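Local coordinates for Lys-gingipain catalytic subunit (Porphyromonas gingivalis, PDB 6I9A), which cleaves proteins after lysine as a secreted cysteine endopeptidase, and is captured here with the inhibitor KYT-36 bound, at residues T33-A36 and Q37-F40; D134-L137 and M138-A142; I402-G406 and V407-T411. All coordinates share one frame; numbering follows the deposited sequence. Where two conformers were deposited one is given.

Contact 1: residues T33-A36 and Q37-F40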
ATOM      1  N   THR A  33      13.476   9.290   7.173  1.00 11.48           N
ATOM      2  CA  THR A  33      14.637   9.755   6.393  1.00 11.45           C
ATOM      3  C   THR A  33      14.477   9.338   4.936  1.00 11.10           C
ATOM      4  O   THR A  33      14.628  10.133   4.014  1.00 11.32           O
ATOM      5  CB  THR A  33      15.930   9.238   6.984  1.00 13.41           C
ATOM      6  OG1 THR A  33      16.085   9.807   8.291  1.00 14.15           O
ATOM      7  CG2 THR A  33      17.143   9.538   6.110  1.00 13.79           C
ATOM      8  N   TRP A  34      14.187   8.041   4.714  1.00 10.19           N
ATOM      9  CA  TRP A  34      14.019   7.525   3.343  1.00 10.58           C
ATOM     10  C   TRP A  34      12.825   8.150   2.630  1.00  9.94           C
ATOM     11  O   TRP A  34      12.927   8.511   1.465  1.00 10.16           O
ATOM     12  CB  TRP A  34      13.933   6.009   3.370  1.00 11.41           C
ATOM     13  CG  TRP A  34      13.464   5.384   2.096  1.00 10.74           C
ATOM     14  CD1 TRP A  34      12.325   4.636   1.958  1.00 11.22           C
ATOM     15  CD2 TRP A  34      14.030   5.492   0.780  1.00 10.61           C
ATOM     16  NE1 TRP A  34      12.194   4.197   0.673  1.00 11.01           N
ATOM     17  CE2 TRP A  34      13.218   4.718  -0.082  1.00 10.68           C
ATOM     18  CE3 TRP A  34      15.174   6.134   0.246  1.00 11.63           C
ATOM     19  CZ2 TRP A  34      13.488   4.597  -1.444  1.00 11.11           C
ATOM     20  CZ3 TRP A  34      15.418   6.020  -1.109  1.00 12.30           C
ATOM     21  CH2 TRP A  34      14.603   5.250  -1.936  1.00 11.74           C
ATOM     22  N   LYS A  35      11.670   8.304   3.324  1.00 10.91           N
ATOM     23  CA  LYS A  35      10.523   8.915   2.662  1.00 10.70           C
ATOM     24  C   LYS A  35      10.842  10.347   2.228  1.00  9.71           C
ATOM     25  O   LYS A  35      10.481  10.757   1.139  1.00 10.06           O
ATOM     26  CB  LYS A  35       9.288   8.890   3.566  1.00 10.43           C
ATOM     27  CG  LYS A  35       8.769   7.469   3.868  1.00 10.84           C
ATOM     28  CD  LYS A  35       8.513   6.577   2.617  1.00 10.91           C
ATOM     29  CE  LYS A  35       7.854   5.304   3.066  1.00 10.98           C
ATOM     30  NZ  LYS A  35       7.508   4.399   1.951  1.00 10.58           N
ATOM     31  N   ALA A  36      11.595  11.115   3.069  1.00 10.34           N
ATOM     32  CA  ALA A  36      11.986  12.490   2.646  1.00 10.27           C
ATOM     33  C   ALA A  36      12.931  12.393   1.453  1.00 10.50           C
ATOM     34  O   ALA A  36      12.784  13.126   0.463  1.00 10.66           O
ATOM     35  CB  ALA A  36      12.676  13.216   3.791  1.00 11.62           C
ATOM     36  N   GLN A  37      13.899  11.459   1.504  1.00 10.48           N
ATOM     37  CA  GLN A  37      14.858  11.326   0.413  1.00 10.71           C
ATOM     38  C   GLN A  37      14.197  11.007  -0.923  1.00 10.86           C
ATOM     39  O   GLN A  37      14.656  11.469  -1.982  1.00 10.69           O
ATOM     40  CB  GLN A  37      15.897  10.242   0.753  1.00 10.90           C
ATOM     41  CG  GLN A  37      16.857  10.718   1.822  1.00 12.17           C
ATOM     42  CD  GLN A  37      17.717   9.606   2.364  1.00 11.81           C
ATOM     43  OE1 GLN A  37      17.376   8.426   2.293  1.00 14.36           O
ATOM     44  NE2 GLN A  37      18.876   9.982   2.932  1.00 15.90           N
ATOM     45  N   LYS A  38      13.123  10.202  -0.899  1.00 10.40           N
ATOM     46  CA  LYS A  38      12.468   9.855  -2.151  1.00 10.57           C
ATOM     47  C   LYS A  38      11.404  10.897  -2.559  1.00 10.54           C
ATOM     48  O   LYS A  38      10.726  10.712  -3.565  1.00 10.83           O
ATOM     49  CB  LYS A  38      11.873   8.441  -2.105  1.00 11.05           C
ATOM     50  CG  LYS A  38      10.608   8.334  -1.226  1.00 10.83           C
ATOM     51  CD  LYS A  38      10.292   6.886  -0.797  1.00 10.87           C
ATOM     52  CE  LYS A  38      10.123   5.908  -1.953  1.00 11.00           C
ATOM     53  NZ  LYS A  38       8.918   6.198  -2.805  1.00 11.74           N
ATOM     54  N   GLY A  39      11.312  12.001  -1.832  1.00 10.03           N
ATOM     55  CA  GLY A  39      10.478  13.112  -2.270  1.00 10.96           C
ATOM     56  C   GLY A  39       9.163  13.315  -1.570  1.00 10.32           C
ATOM     57  O   GLY A  39       8.277  14.024  -2.076  1.00 11.01           O
ATOM     58  N   PHE A  40       8.997  12.723  -0.350  1.00 10.04           N
ATOM     59  CA  PHE A  40       7.761  12.968   0.408  1.00 10.16           C
ATOM     60  C   PHE A  40       7.981  14.155   1.318  1.00 10.40           C
ATOM     61  O   PHE A  40       8.924  14.161   2.133  1.00 11.14           O
ATOM     62  CB  PHE A  40       7.377  11.772   1.258  1.00 11.65           C
ATOM     63  CG  PHE A  40       6.844  10.536   0.571  1.00 11.18           C
ATOM     64  CD1 PHE A  40       7.192  10.221  -0.738  1.00 14.57           C
ATOM     65  CD2 PHE A  40       6.019   9.653   1.257  1.00 13.85           C
ATOM     66  CE1 PHE A  40       6.674   9.058  -1.363  1.00 14.66           C
ATOM     67  CE2 PHE A  40       5.586   8.448   0.652  1.00 15.77           C
ATOM     68  CZ  PHE A  40       5.862   8.207  -0.653  1.00 14.43           C
TER
HETATM   69  O   HOH W   1       6.982   5.120  -0.912  1.00 11.33           O
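Phe40 N reaches back to Lys35 O (2.9 Å) and Gly39 N to Ala36 O (2.9 Å), the paired bonds of a Schellman motif that ends helix 25-37. Gly39 is its C-prime residue: with phi at 105° a side chain would press on the carbonyl oxygen of Lys38, so glycine suits the place. Upstream, Lys38 N to Trp34 O is still an ordinary helical bond. One water accepts from both Lys35 NZ (3.0 Å) and Lys38 NZ (2.9 Å), while Lys35 NZ also makes salt bridges to Asp362 and Glu140; Glu140 takes Trp34 NE1 as well.

Outward from these polar ends, the methylenes do the packing. Lys38 lays CD over one face of the indole, 3.9 Å from the centroid of the Trp34 five-membered ring, a CH-pi contact. The bend at chi3 (-57°) carries CE on toward Trp34 CZ2, and the one at chi4 (-66°) sets the direction of NZ. Gln37 OE1 sits in plane at the indole edge, 3.8 Å from Trp34 CE3, with its amide nearly perpendicular to the ring. Lys35 runs alongside Phe40 and places CD over one face of the phenyl ring.

Both lysines thus spend their aliphatic stems on aromatic faces and gather their ammonium groups round the shared water; the carboxylates of Asp362 and Glu140 near Lys35 probably favour its charged form.

Contact 2: residues D134-L137 and M138-A142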
ATOM      1  N   ASP A 134      12.510  -2.211   8.158  1.00 10.46           N
ATOM      2  CA  ASP A 134      13.652  -2.818   7.438  1.00 10.96           C
ATOM      3  C   ASP A 134      13.200  -3.529   6.168  1.00 10.65           C
ATOM      4  O   ASP A 134      13.893  -3.547   5.135  1.00 10.98           O
ATOM      5  CB  ASP A 134      14.369  -3.783   8.357  1.00 12.54           C
ATOM      6  CG  ASP A 134      15.150  -3.092   9.460  1.00 14.76           C
ATOM      7  OD1 ASP A 134      15.434  -1.865   9.343  1.00 15.73           O
ATOM      8  OD2 ASP A 134      15.516  -3.777  10.435  1.00 15.52           O
ATOM      9  N   LYS A 135      12.008  -4.149   6.206  1.00 10.28           N
ATOM     10  CA  LYS A 135      11.487  -4.815   4.998  1.00  9.95           C
ATOM     11  C   LYS A 135      11.112  -3.804   3.937  1.00  9.72           C
ATOM     12  O   LYS A 135      11.380  -3.966   2.752  1.00 10.00           O
ATOM     13  CB  LYS A 135      10.291  -5.700   5.354  1.00 11.01           C
ATOM     14  CG  LYS A 135      10.745  -6.915   6.219  1.00 10.39           C
ATOM     15  CD  LYS A 135       9.589  -7.878   6.543  1.00 11.66           C
ATOM     16  CE  LYS A 135       8.719  -7.342   7.634  1.00 10.25           C
ATOM     17  NZ  LYS A 135       7.617  -8.315   7.973  1.00 10.41           N
ATOM     18  N   VAL A 136      10.440  -2.713   4.363  1.00  9.69           N
ATOM     19  CA  VAL A 136      10.078  -1.636   3.417  1.00 10.93           C
ATOM     20  C   VAL A 136      11.312  -1.051   2.751  1.00 10.54           C
ATOM     21  O   VAL A 136      11.333  -0.870   1.548  1.00 11.06           O
ATOM     22  CB  VAL A 136       9.284  -0.534   4.144  1.00 10.58           C
ATOM     23  CG1 VAL A 136       9.112   0.677   3.247  1.00 11.74           C
ATOM     24  CG2 VAL A 136       7.948  -1.089   4.622  1.00 11.27           C
ATOM     25  N   LEU A 137      12.362  -0.771   3.538  1.00 11.09           N
ATOM     26  CA  LEU A 137      13.577  -0.145   3.008  0.53 11.31           C
ATOM     27  C   LEU A 137      14.249  -1.068   1.992  1.00 10.59           C
ATOM     28  O   LEU A 137      14.681  -0.614   0.928  1.00 10.91           O
ATOM     29  CB  LEU A 137      14.560   0.174   4.158  0.53 11.90           C
ATOM     30  CG  LEU A 137      14.137   1.304   5.101  0.53 11.08           C
ATOM     31  CD1 LEU A 137      15.103   1.449   6.260  0.53 12.70           C
ATOM     32  CD2 LEU A 137      14.089   2.625   4.332  0.53 13.89           C
ATOM     33  N   MET A 138      14.354  -2.365   2.317  1.00 10.57           N
ATOM     34  CA  MET A 138      14.995  -3.271   1.366  1.00 11.38           C
ATOM     35  C   MET A 138      14.198  -3.347   0.076  1.00 10.39           C
ATOM     36  O   MET A 138      14.738  -3.328  -1.034  1.00 10.26           O
ATOM     37  CB  MET A 138      15.136  -4.666   1.971  1.00 11.02           C
ATOM     38  CG  MET A 138      15.637  -5.648   0.929  1.00 11.38           C
ATOM     39  SD  MET A 138      16.335  -7.175   1.572  1.00 13.00           S
ATOM     40  CE  MET A 138      17.937  -6.524   2.172  1.00 14.25           C
ATOM     41  N   TYR A 139      12.853  -3.389   0.208  1.00  9.67           N
ATOM     42  CA  TYR A 139      12.032  -3.512  -0.982  1.00  9.78           C
ATOM     43  C   TYR A 139      12.091  -2.257  -1.851  1.00  8.93           C
ATOM     44  O   TYR A 139      12.328  -2.323  -3.071  1.00  9.48           O
ATOM     45  CB  TYR A 139      10.570  -3.797  -0.558  1.00  9.53           C
ATOM     46  CG  TYR A 139       9.667  -4.085  -1.740  1.00  9.42           C
ATOM     47  CD1 TYR A 139       9.549  -5.384  -2.253  1.00  9.71           C
ATOM     48  CD2 TYR A 139       8.936  -3.065  -2.354  1.00 10.23           C
ATOM     49  CE1 TYR A 139       8.745  -5.650  -3.333  1.00  9.98           C
ATOM     50  CE2 TYR A 139       8.117  -3.328  -3.442  1.00 10.74           C
ATOM     51  CZ  TYR A 139       7.998  -4.625  -3.902  1.00  9.76           C
ATOM     52  OH  TYR A 139       7.167  -4.885  -4.959  1.00 11.95           O
ATOM     53  N   GLU A 140      11.920  -1.079  -1.234  1.00  9.65           N
ATOM     54  CA  GLU A 140      11.857   0.184  -1.988  1.00  9.86           C
ATOM     55  C   GLU A 140      13.215   0.647  -2.526  1.00 10.07           C
ATOM     56  O   GLU A 140      13.271   1.280  -3.583  1.00 10.96           O
ATOM     57  CB  GLU A 140      11.266   1.303  -1.121  1.00 10.77           C
ATOM     58  CG  GLU A 140       9.824   1.045  -0.720  1.00 10.75           C
ATOM     59  CD  GLU A 140       9.170   2.353  -0.310  1.00 10.32           C
ATOM     60  OE1 GLU A 140       9.653   3.003   0.642  1.00 10.69           O
ATOM     61  OE2 GLU A 140       8.138   2.725  -0.918  1.00 11.18           O
ATOM     62  N   LYS A 141      14.289   0.358  -1.781  1.00 10.66           N
ATOM     63  CA  LYS A 141      15.644   0.683  -2.246  1.00 10.87           C
ATOM     64  C   LYS A 141      16.171  -0.429  -3.143  1.00 11.07           C
ATOM     65  O   LYS A 141      17.238  -0.265  -3.771  1.00 13.53           O
ATOM     66  CB  LYS A 141      16.597   0.864  -1.072  1.00 12.79           C
ATOM     67  CG  LYS A 141      16.232   2.096  -0.246  1.00 13.44           C
ATOM     68  CD  LYS A 141      17.299   2.263   0.840  1.00 15.40           C
ATOM     69  CE  LYS A 141      17.161   3.541   1.609  1.00 17.08           C
ATOM     70  NZ  LYS A 141      18.444   3.808   2.367  1.00 19.12           N
ATOM     71  N   ALA A 142      15.424  -1.567  -3.242  1.00 11.15           N
ATOM     72  CA  ALA A 142      15.796  -2.707  -4.087  1.00 11.36           C
ATOM     73  C   ALA A 142      17.203  -3.195  -3.806  1.00 11.51           C
ATOM     74  O   ALA A 142      17.993  -3.433  -4.712  1.00 13.52           O
ATOM     75  CB  ALA A 142      15.612  -2.385  -5.570  1.00 12.26           C
TER
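Val136 and Glu140 meet within the last turns of helix 126-141, in the catalytic domain of the C25 peptidase, where a Schellman motif closes the helix. The contact is local: residues three and four apart touch along one helix. Four successive i to i+4 bonds run from Met138 N to Asp134 O through Lys141 N to Leu137 O, the latter 2.9 Å long. At the end, Ala142 takes positive phi (53°) as the C-prime residue; its N makes a weak bond to Tyr139 O, and Thr143 N completes the motif on Met138 O.

The side chains divide between different neighbours. Lys135, extended except for a bend at chi3, ends among the carbonyl oxygens of Thr266, Val268, Lys271 and Ala273, an oxygen-rich nest that suits an ammonium group in a buried place. Tyr139 has CG anti to its own N (chi1 -174°), which swings the ring away from residues 134-137 to meet the rings of Tyr274 and Tyr368. The long aliphatic stem of Lys141, which leans on Trp34, starts out against Leu137 O, with Lys141 CB 3.1 Å and CG 3.3 Å from that oxygen.

Beta-branched Val136 gives the glutamate a greasy flank. Glu140 lies beside it, pointing the same way, its buried carboxylate turned toward Trp34 of helix 25-37. The Glu140 stem begins close to the backbone, CG 3.3 Å from Val136 O. Farther out along that flank Val136 CG1 touches Glu140 OE1 at 3.5 Å and Glu140 CD at 3.9 Å.

Contact 3: residues I402-G406 and V407-T411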
ATOM      1  N   ILE A 402      15.638  16.072  -4.366  1.00 10.29           N
ATOM      2  CA  ILE A 402      16.931  16.521  -3.875  1.00 10.23           C
ATOM      3  C   ILE A 402      16.806  16.740  -2.373  1.00  9.93           C
ATOM      4  O   ILE A 402      15.903  17.446  -1.937  1.00 11.16           O
ATOM      5  CB  ILE A 402      17.406  17.788  -4.597  1.00 11.92           C
ATOM      6  CG1 ILE A 402      17.580  17.520  -6.112  1.00 12.02           C
ATOM      7  CG2 ILE A 402      18.728  18.304  -3.964  1.00 13.31           C
ATOM      8  CD1 ILE A 402      17.927  18.788  -6.910  1.00 14.35           C
ATOM      9  N   SER A 403      17.725  16.157  -1.594  1.00 11.52           N
ATOM     10  CA  SER A 403      17.661  16.242  -0.136  1.00 11.40           C
ATOM     11  C   SER A 403      19.069  16.253   0.435  1.00 12.08           C
ATOM     12  O   SER A 403      20.047  16.032  -0.266  1.00 12.78           O
ATOM     13  CB  SER A 403      16.857  15.064   0.436  1.00 12.27           C
ATOM     14  OG  SER A 403      17.540  13.834   0.262  1.00 13.23           O
ATOM     15  N   LYS A 404      19.157  16.507   1.751  1.00 13.67           N
ATOM     16  CA  LYS A 404      20.405  16.362   2.486  1.00 14.34           C
ATOM     17  C   LYS A 404      20.086  16.138   3.952  1.00 15.28           C
ATOM     18  O   LYS A 404      19.179  16.777   4.480  1.00 15.14           O
ATOM     19  CB  LYS A 404      21.325  17.580   2.307  1.00 14.98           C
ATOM     20  CG  LYS A 404      22.775  17.301   2.777  1.00 16.49           C
ATOM     21  CD  LYS A 404      23.736  18.454   2.454  1.00 18.16           C
ATOM     22  CE  LYS A 404      23.392  19.741   3.181  1.00 20.02           C
ATOM     23  NZ  LYS A 404      23.643  19.627   4.639  1.00 24.82           N
ATOM     24  N   ASP A 405      20.754  15.156   4.563  1.00 17.36           N
ATOM     25  CA  ASP A 405      20.552  14.823   5.981  1.00 18.73           C
ATOM     26  C   ASP A 405      19.088  14.476   6.290  1.00 20.23           C
ATOM     27  O   ASP A 405      18.592  14.796   7.357  1.00 20.48           O
ATOM     28  CB  ASP A 405      20.997  15.995   6.904  1.00 24.25           C
ATOM     29  CG  ASP A 405      22.306  16.649   6.548  1.00 28.92           C
ATOM     30  OD1 ASP A 405      23.332  15.964   6.586  1.00 34.93           O
ATOM     31  OD2 ASP A 405      22.289  17.858   6.210  1.00 33.74           O
ATOM     32  N   GLY A 406      18.370  13.877   5.326  1.00 17.48           N
ATOM     33  CA  GLY A 406      16.971  13.518   5.556  1.00 18.82           C
ATOM     34  C   GLY A 406      16.001  14.666   5.503  1.00 16.62           C
ATOM     35  O   GLY A 406      14.813  14.519   5.835  1.00 17.97           O
ATOM     36  N   VAL A 407      16.492  15.852   5.035  1.00 15.06           N
ATOM     37  CA  VAL A 407      15.631  17.008   4.842  1.00 14.59           C
ATOM     38  C   VAL A 407      15.402  17.174   3.342  1.00 12.01           C
ATOM     39  O   VAL A 407      16.371  17.236   2.582  1.00 12.94           O
ATOM     40  CB  VAL A 407      16.272  18.294   5.432  1.00 16.13           C
ATOM     41  CG1 VAL A 407      15.425  19.547   5.111  1.00 16.72           C
ATOM     42  CG2 VAL A 407      16.541  18.146   6.942  1.00 17.99           C
ATOM     43  N   LEU A 408      14.147  17.202   2.918  1.00 11.89           N
ATOM     44  CA  LEU A 408      13.820  17.340   1.508  1.00 11.81           C
ATOM     45  C   LEU A 408      13.945  18.800   1.104  1.00 11.61           C
ATOM     46  O   LEU A 408      13.301  19.664   1.708  1.00 13.79           O
ATOM     47  CB  LEU A 408      12.400  16.827   1.296  1.00 11.28           C
ATOM     48  CG  LEU A 408      11.869  16.887  -0.113  1.00 11.90           C
ATOM     49  CD1 LEU A 408      12.766  16.127  -1.113  1.00 11.28           C
ATOM     50  CD2 LEU A 408      10.467  16.310  -0.152  1.00 11.85           C
ATOM     51  N   TYR A 409      14.649  19.055  -0.020  1.00 11.42           N
ATOM     52  CA  TYR A 409      14.830  20.438  -0.497  1.00 11.01           C
ATOM     53  C   TYR A 409      14.005  20.712  -1.739  1.00 11.72           C
ATOM     54  O   TYR A 409      13.617  21.859  -1.976  1.00 12.89           O
ATOM     55  CB  TYR A 409      16.327  20.692  -0.843  1.00 11.29           C
ATOM     56  CG  TYR A 409      17.254  20.907   0.340  1.00 12.15           C
ATOM     57  CD1 TYR A 409      17.426  19.924   1.321  1.00 12.88           C
ATOM     58  CD2 TYR A 409      18.056  22.048   0.414  1.00 12.92           C
ATOM     59  CE1 TYR A 409      18.339  20.089   2.360  1.00 14.03           C
ATOM     60  CE2 TYR A 409      18.999  22.195   1.418  1.00 13.90           C
ATOM     61  CZ  TYR A 409      19.117  21.231   2.400  1.00 14.66           C
ATOM     62  OH  TYR A 409      20.007  21.402   3.433  1.00 17.35           O
ATOM     63  N   GLY A 410      13.737  19.714  -2.593  1.00 10.47           N
ATOM     64  CA  GLY A 410      12.989  19.996  -3.800  1.00 12.33           C
ATOM     65  C   GLY A 410      12.588  18.733  -4.515  1.00 10.34           C
ATOM     66  O   GLY A 410      13.222  17.689  -4.346  1.00 10.71           O
ATOM     67  N   THR A 411      11.546  18.842  -5.326  1.00 10.40           N
ATOM     68  CA  THR A 411      11.043  17.712  -6.122  1.00 10.91           C
ATOM     69  C   THR A 411      10.603  18.166  -7.494  1.00 11.05           C
ATOM     70  O   THR A 411      10.217  19.337  -7.685  1.00 11.74           O
ATOM     71  CB  THR A 411       9.849  17.013  -5.435  1.00 11.16           C
ATOM     72  OG1 THR A 411       8.697  17.858  -5.441  1.00 12.27           O
ATOM     73  CG2 THR A 411      10.137  16.568  -4.015  1.00 12.37           C
TER
HETATM   74  O   HOH W   2      20.097  19.515   5.319  1.00 23.49           O
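Ile402 O lies at the tight end of this hairpin, where it accepts from both Tyr409 N (2.8 Å) and Gly410 N (3.2 Å), each in its carbonyl plane. Two residues facing one make a classic beta bulge, which shifts the register by one between strands 399-404 and 407-413 of the C-terminal Ig-like domain. Ile402 N returns a nearly straight bond to Gly410 O, at 170°. Close packing follows: Leu408 turns CD1 back to within 3.5 Å of Ile402 O, and Ser403 CB abuts Val407 O. The side chain of Ile402 goes to the other sheet face, against Val422 and Met424, a fitting place for a branched hydrocarbon.

At the opposite end the strands run out into a type I' turn from Lys404 to Val407, more open to solvent. Such a turn needs positive phi at both central positions; Gly406 accepts this readily, and aspartate, as at Asp405, tolerates it better than most residues. Val407 N closes the turn on Lys404 O at 2.9 Å, approaching from above the carbonyl plane. The Lys404 chain curls at chi3 and chi4 (64° and 69°), so that NZ meets Asp405 OD2 on its syn side in a 2.7 Å salt bridge and CE comes 3.8 Å from Tyr409 OH.

The bulge places Tyr409 beside Gly410, facing Ile402, and its ring, running toward Lys404, brings OH to a water that also donates to Lys404 O and Asp405 OD2; this probably helps hold the exposed turn.

How the contacts relate
Contact 1 stands between the other two. Toward contact 2, centres about 13 Å apart, Glu140 OE1 receives Trp34 NE1 at 2.8 Å, probably a hydrogen bond, and Lys35 NZ at 2.9 Å in a salt bridge, while Trp34 CE3 packs on Lys141 CE at 3.5 Å. Toward contact 3, about 7 Å away centre to centre, the meeting is one of packing: Ala36 CB on Gly406 O (3.2 Å) and Phe40 O on Leu408 CD2. Contact 1 is thus where the catalytic domain packs on the Ig-like hairpin. Contacts 2 and 3 do not touch, their nearest atoms being about 10 Å apart. Contacts 1 and 3 lie away from Cys249, His216 and the KYT-36 pocket, and from the metal sites.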